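Local coordinates for uncharacterized protein (Bacteroides ovatus, PDB 4IPB) that is of unknown function but belongs to the PepSY-like, putative beta-lactamase-inhibitor-like family and folds as helices packed with an antiparallel sheet, at residues D58-S61 and L62-T66; D2-G6 and N7-T11. One frame throughout, in Å; residues are numbered along the deposited sequence. Where two conformers were deposited one is given.

How the contacts relate
Contact 2 comes first along the chain. Residues 2-5 run as an extended lead, and helix 6-15 begins at Gly6 and continues through residues 7-11, so this contact starts the first helix and lays it by strands 23-27, 30-37 and 40-46. The chain then passes through those strands and strand 52-58. Contact 1 follows at once: residues 58-61 leave that strand and residues 62-66 make a short 3-10 turn before helix 67-75. It closes the first part of the connection between neighbouring strands 52-58 and 82-90. The two contacts are in series and neither nest nor cross. Their centres lie about 30 Å apart, on opposite sides of the chain's centre.

Contact 1: residues D58-S61 and L62-T66; sequences DLVS and LDRLT
Arg64 folds back over Leu59 and Ser61 in the connection between strand 52-58 and helix 67-75, where residues 62-64 form a 3-10 turn. The turn is closed by Arg64 N, which donates to Ser61 O at 3.1 Å. From there the arginine can be followed outward. Its CB packs against Leu59 CB at 3.8 Å. The chain then turns about the CB-CG bond (chi2 75°), and CG and CD pass close to Leu59 O. CD also lies 3.8 Å from Ser61 OG. At the tip, NH1 donates to Leu59 O at 2.9 Å. That oxygen lies in the guanidinium plane, but the donor sits above the peptide carbonyl plane, off its lone pairs. The same oxygen takes a weak bond from Ser61 N. Asp63 OD2 stands well out of the guanidinium plane, 3.7 Å from Arg64 NE, so this long salt bridge is one of charge alone. Leu59 and Leu65 touch Val86 of strand 82-90, and Leu62 meets Tyr70 and Phe73 of helix 67-75. Thr66 N-caps that helix, its OG1 bonded to Val69 N.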
ATOM      1  N   ASP A  58       5.278   0.647  -2.595  1.00 15.07           N
ATOM      2  CA  ASP A  58       5.201   2.006  -3.080  1.00 16.98           C
ATOM      3  C   ASP A  58       5.776   2.084  -4.488  1.00 16.19           C
ATOM      4  O   ASP A  58       7.003   2.069  -4.675  1.00 18.37           O
ATOM      5  CB  ASP A  58       6.058   2.906  -2.193  1.00 20.43           C
ATOM      6  CG  ASP A  58       5.576   2.957  -0.726  1.00 30.45           C
ATOM      7  OD1 ASP A  58       4.404   2.722  -0.453  1.00 32.48           O
ATOM      8  OD2 ASP A  58       6.405   3.285   0.156  1.00 41.19           O
ATOM      9  N   LEU A  59       4.887   2.196  -5.456  1.00 14.54           N
ATOM     10  CA  LEU A  59       5.250   2.290  -6.864  1.00 15.04           C
ATOM     11  C   LEU A  59       5.544   3.719  -7.324  1.00 16.29           C
ATOM     12  O   LEU A  59       6.186   3.889  -8.343  1.00 16.91           O
ATOM     13  CB  LEU A  59       4.134   1.695  -7.720  1.00 15.18           C
ATOM     14  CG  LEU A  59       3.763   0.221  -7.509  1.00 15.26           C
ATOM     15  CD1 LEU A  59       2.639  -0.215  -8.436  1.00 16.22           C
ATOM     16  CD2 LEU A  59       4.963  -0.656  -7.713  1.00 17.31           C
ATOM     17  N   VAL A  60       5.109   4.710  -6.531  1.00 16.65           N
ATOM     18  CA  VAL A  60       5.492   6.140  -6.658  1.00 19.94           C
ATOM     19  C   VAL A  60       4.749   6.841  -7.808  1.00 21.03           C
ATOM     20  O   VAL A  60       4.129   7.885  -7.596  1.00 22.62           O
ATOM     21  CB  VAL A  60       7.007   6.357  -6.809  1.00 23.23           C
ATOM     22  CG1 VAL A  60       7.340   7.852  -6.844  1.00 26.30           C
ATOM     23  CG2 VAL A  60       7.784   5.660  -5.690  1.00 25.75           C
ATOM     24  N   SER A  61       4.828   6.273  -8.999  1.00 19.65           N
ATOM     25  CA  SER A  61       4.390   6.990 -10.206  1.00 20.34           C
ATOM     26  C   SER A  61       3.598   6.166 -11.209  1.00 18.44           C
ATOM     27  O   SER A  61       3.621   4.945 -11.183  1.00 17.70           O
ATOM     28  CB  SER A  61       5.587   7.609 -10.880  1.00 23.20           C
ATOM     29  OG  SER A  61       6.615   6.664 -11.089  1.00 24.13           O
ATOM     30  N   LEU A  62       2.916   6.860 -12.126  1.00 18.39           N
ATOM     31  CA  LEU A  62       1.972   6.230 -13.062  1.00 18.43           C
ATOM     32  C   LEU A  62       2.630   5.328 -14.077  1.00 19.11           C
ATOM     33  O   LEU A  62       1.977   4.414 -14.581  1.00 18.88           O
ATOM     34  CB  LEU A  62       1.194   7.296 -13.826  1.00 19.19           C
ATOM     35  CG  LEU A  62       0.217   8.178 -13.041  1.00 19.54           C
ATOM     36  CD1 LEU A  62      -0.385   9.150 -14.039  1.00 20.86           C
ATOM     37  CD2 LEU A  62      -0.850   7.384 -12.286  1.00 18.55           C
ATOM     38  N   ASP A  63       3.913   5.560 -14.332  1.00 20.25           N
ATOM     39  CA  ASP A  63       4.654   4.706 -15.257  1.00 21.99           C
ATOM     40  C   ASP A  63       4.739   3.251 -14.754  1.00 21.14           C
ATOM     41  O   ASP A  63       4.962   2.345 -15.550  1.00 21.39           O
ATOM     42  CB  ASP A  63       6.026   5.302 -15.552  1.00 24.54           C
ATOM     43  CG  ASP A  63       6.821   5.608 -14.295  1.00 26.85           C
ATOM     44  OD1 ASP A  63       6.376   6.443 -13.464  1.00 28.67           O
ATOM     45  OD2 ASP A  63       7.912   4.997 -14.145  1.00 31.59           O
ATOM     46  N   ARG A  64       4.581   3.048 -13.445  1.00 20.04           N
ATOM     47  CA  ARG A  64       4.668   1.694 -12.860  1.00 20.32           C
ATOM     48  C   ARG A  64       3.373   0.924 -12.950  1.00 18.88           C
ATOM     49  O   ARG A  64       3.353  -0.268 -12.644  1.00 19.61           O
ATOM     50  CB  ARG A  64       5.094   1.766 -11.384  1.00 21.73           C
ATOM     51  CG  ARG A  64       6.595   1.711 -11.163  1.00 28.39           C
ATOM     52  CD  ARG A  64       7.312   2.967 -11.502  1.00 34.96           C
ATOM     53  NE  ARG A  64       8.755   2.747 -11.360  1.00 38.10           N
ATOM     54  CZ  ARG A  64       9.466   2.912 -10.236  1.00 51.71           C
ATOM     55  NH1 ARG A  64       8.900   3.317  -9.087  1.00 45.37           N
ATOM     56  NH2 ARG A  64      10.778   2.667 -10.259  1.00 45.35           N
ATOM     57  N   LEU A  65       2.289   1.586 -13.354  1.00 19.07           N
ATOM     58  CA  LEU A  65       1.006   0.890 -13.547  1.00 18.63           C
ATOM     59  C   LEU A  65       0.952   0.059 -14.792  1.00 19.22           C
ATOM     60  O   LEU A  65       1.623   0.382 -15.775  1.00 19.16           O
ATOM     61  CB  LEU A  65      -0.148   1.874 -13.599  1.00 20.26           C
ATOM     62  CG  LEU A  65      -0.308   2.779 -12.385  1.00 20.64           C
ATOM     63  CD1 LEU A  65      -1.309   3.848 -12.710  1.00 21.80           C
ATOM     64  CD2 LEU A  65      -0.740   1.956 -11.192  1.00 21.15           C
ATOM     65  N   THR A  66       0.123  -0.996 -14.786  1.00 19.27           N
ATOM     66  CA  THR A  66      -0.211  -1.698 -16.000  1.00 19.84           C
ATOM     67  C   THR A  66      -0.947  -0.762 -16.947  1.00 20.53           C
ATOM     68  O   THR A  66      -1.590   0.208 -16.517  1.00 20.36           O
ATOM     69  CB  THR A  66      -1.115  -2.919 -15.746  1.00 19.90           C
ATOM     70  OG1 THR A  66      -2.369  -2.501 -15.178  1.00 18.59           O
ATOM     71  CG2 THR A  66      -0.430  -3.882 -14.799  1.00 21.02           C
TER

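Contact 2: residues D2-G6 and N7-T11; sequences DTPPG and NVQST
Val8 has CG1 opposite its backbone N (chi1 169°), which leaves CG2 opposite the carbonyl carbon and beside the ring of Pro5, at the N-terminal end of helix 6-15. The Gln9 chain turns about its CB-CG bond (chi2 58°), and its OE1 comes to 4.0 Å from Pro4 CG. Pro5 occupies the N-cap position and the first turn of the helix winds on from it. Pro5 and Val8 lie side by side and point the same way: Pro5 CD is 4.0 Å from Val8 CB, and CG and CD of Pro5 both meet Val8 CG2. Pro4 and Gln9 run alongside each other in the same manner, with Pro4 CB also near Val8 CG1. The backbone starts the helical ladder here. Gln9 N donates to Pro5 O at 3.0 Å, and Ser10 N donates to Gly6 O in the next rung. Trp24 touches Pro4, Val8 and Gln9, while Tyr31 meets Pro5 and Val8, so the helix start is set against strands 23-27 and 30-37. Asn7 ND2 bonds to Val48 O, while its OD1 rests 3.5 Å from Pro5 CB.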
ATOM      1  N   ASP A   2      10.355  -1.723  16.837  1.00 21.19           N
ATOM      2  CA  ASP A   2       9.971  -2.737  17.764  1.00 20.77           C
ATOM      3  C   ASP A   2      10.802  -3.972  17.422  1.00 20.95           C
ATOM      4  O   ASP A   2      11.374  -4.078  16.342  1.00 20.13           O
ATOM      5  CB  ASP A   2       8.481  -3.068  17.586  1.00 19.25           C
ATOM      6  CG  ASP A   2       7.576  -1.928  17.980  1.00 19.34           C
ATOM      7  OD1 ASP A   2       8.047  -0.949  18.527  1.00 19.98           O
ATOM      8  OD2 ASP A   2       6.354  -2.045  17.752  1.00 19.04           O
ATOM      9  N   THR A   3      10.801  -4.913  18.348  1.00 21.93           N
ATOM     10  CA  THR A   3      11.326  -6.273  18.080  1.00 21.59           C
ATOM     11  C   THR A   3      10.134  -7.162  17.786  1.00 20.43           C
ATOM     12  O   THR A   3       9.261  -7.314  18.618  1.00 21.19           O
ATOM     13  CB  THR A   3      12.060  -6.729  19.341  1.00 22.81           C
ATOM     14  OG1 THR A   3      13.106  -5.797  19.623  1.00 24.57           O
ATOM     15  CG2 THR A   3      12.657  -8.085  19.164  1.00 22.45           C
ATOM     16  N   PRO A   4      10.061  -7.751  16.571  1.00 19.01           N
ATOM     17  CA  PRO A   4       8.889  -8.561  16.281  1.00 19.72           C
ATOM     18  C   PRO A   4       8.883  -9.899  17.044  1.00 19.27           C
ATOM     19  O   PRO A   4       9.965 -10.354  17.431  1.00 18.79           O
ATOM     20  CB  PRO A   4       9.060  -8.869  14.807  1.00 19.39           C
ATOM     21  CG  PRO A   4      10.538  -8.891  14.581  1.00 19.43           C
ATOM     22  CD  PRO A   4      11.076  -7.825  15.510  1.00 20.67           C
ATOM     23  N   PRO A   5       7.697 -10.495  17.247  1.00 20.42           N
ATOM     24  CA  PRO A   5       7.649 -11.860  17.783  1.00 20.63           C
ATOM     25  C   PRO A   5       8.423 -12.843  16.872  1.00 19.00           C
ATOM     26  O   PRO A   5       8.509 -12.625  15.657  1.00 17.15           O
ATOM     27  CB  PRO A   5       6.134 -12.174  17.816  1.00 21.38           C
ATOM     28  CG  PRO A   5       5.457 -10.853  17.726  1.00 22.40           C
ATOM     29  CD  PRO A   5       6.341 -10.034  16.856  1.00 19.99           C
ATOM     30  N   GLY A   6       8.985 -13.883  17.468  1.00 18.73           N
ATOM     31  CA  GLY A   6       9.785 -14.852  16.744  1.00 18.65           C
ATOM     32  C   GLY A   6       9.023 -15.504  15.607  1.00 17.10           C
ATOM     33  O   GLY A   6       9.582 -15.764  14.517  1.00 17.70           O
ATOM     34  N   ASN A   7       7.744 -15.764  15.814  1.00 17.32           N
ATOM     35  CA  ASN A   7       7.007 -16.450  14.741  1.00 17.16           C
ATOM     36  C   ASN A   7       6.754 -15.561  13.535  1.00 16.10           C
ATOM     37  O   ASN A   7       6.771 -16.033  12.379  1.00 17.36           O
ATOM     38  CB  ASN A   7       5.714 -17.120  15.225  1.00 19.04           C
ATOM     39  CG  ASN A   7       4.659 -16.146  15.771  1.00 19.76           C
ATOM     40  OD1 ASN A   7       4.943 -15.012  16.150  1.00 19.22           O
ATOM     41  ND2 ASN A   7       3.423 -16.637  15.847  1.00 19.19           N
ATOM     42  N   VAL A   8       6.576 -14.282  13.786  1.00 14.42           N
ATOM     43  CA  VAL A   8       6.441 -13.293  12.746  1.00 13.86           C
ATOM     44  C   VAL A   8       7.745 -13.086  11.954  1.00 14.29           C
ATOM     45  O   VAL A   8       7.758 -13.122  10.711  1.00 15.60           O
ATOM     46  CB  VAL A   8       5.934 -11.972  13.378  1.00 13.75           C
ATOM     47  CG1 VAL A   8       6.036 -10.830  12.382  1.00 13.23           C
ATOM     48  CG2 VAL A   8       4.515 -12.151  13.901  1.00 14.23           C
ATOM     49  N   GLN A   9       8.845 -12.961  12.692  1.00 15.03           N
ATOM     50  CA  GLN A   9      10.174 -12.840  12.121  1.00 15.89           C
ATOM     51  C   GLN A   9      10.510 -14.045  11.251  1.00 15.30           C
ATOM     52  O   GLN A   9      11.040 -13.886  10.155  1.00 14.92           O
ATOM     53  CB  GLN A   9      11.224 -12.646  13.198  1.00 17.95           C
ATOM     54  CG  GLN A   9      12.654 -12.712  12.680  1.00 18.74           C
ATOM     55  CD  GLN A   9      12.974 -11.693  11.601  1.00 21.15           C
ATOM     56  OE1 GLN A   9      12.367 -10.638  11.517  1.00 21.45           O
ATOM     57  NE2 GLN A   9      13.958 -12.013  10.760  1.00 26.39           N
ATOM     58  N   SER A  10      10.117 -15.230  11.682  1.00 15.24           N
ATOM     59  CA  SER A  10      10.392 -16.459  10.935  0.70 15.92           C
ATOM     60  C   SER A  10       9.714 -16.434   9.567  1.00 14.80           C
ATOM     61  O   SER A  10      10.334 -16.727   8.508  1.00 15.35           O
ATOM     62  CB  SER A  10       9.875 -17.659  11.724  0.70 16.38           C
ATOM     63  OG  SER A  10      10.115 -18.865  11.016  0.70 17.29           O
ATOM     64  N   THR A  11       8.451 -16.044   9.557  1.00 13.35           N
ATOM     65  CA  THR A  11       7.730 -15.990   8.273  1.00 12.93           C
ATOM     66  C   THR A  11       8.329 -14.900   7.411  1.00 12.20           C
ATOM     67  O   THR A  11       8.551 -15.082   6.195  1.00 11.88           O
ATOM     68  CB  THR A  11       6.253 -15.701   8.477  1.00 13.51           C
ATOM     69  OG1 THR A  11       5.720 -16.725   9.316  1.00 14.01           O
ATOM     70  CG2 THR A  11       5.566 -15.732   7.138  1.00 13.53           C
TER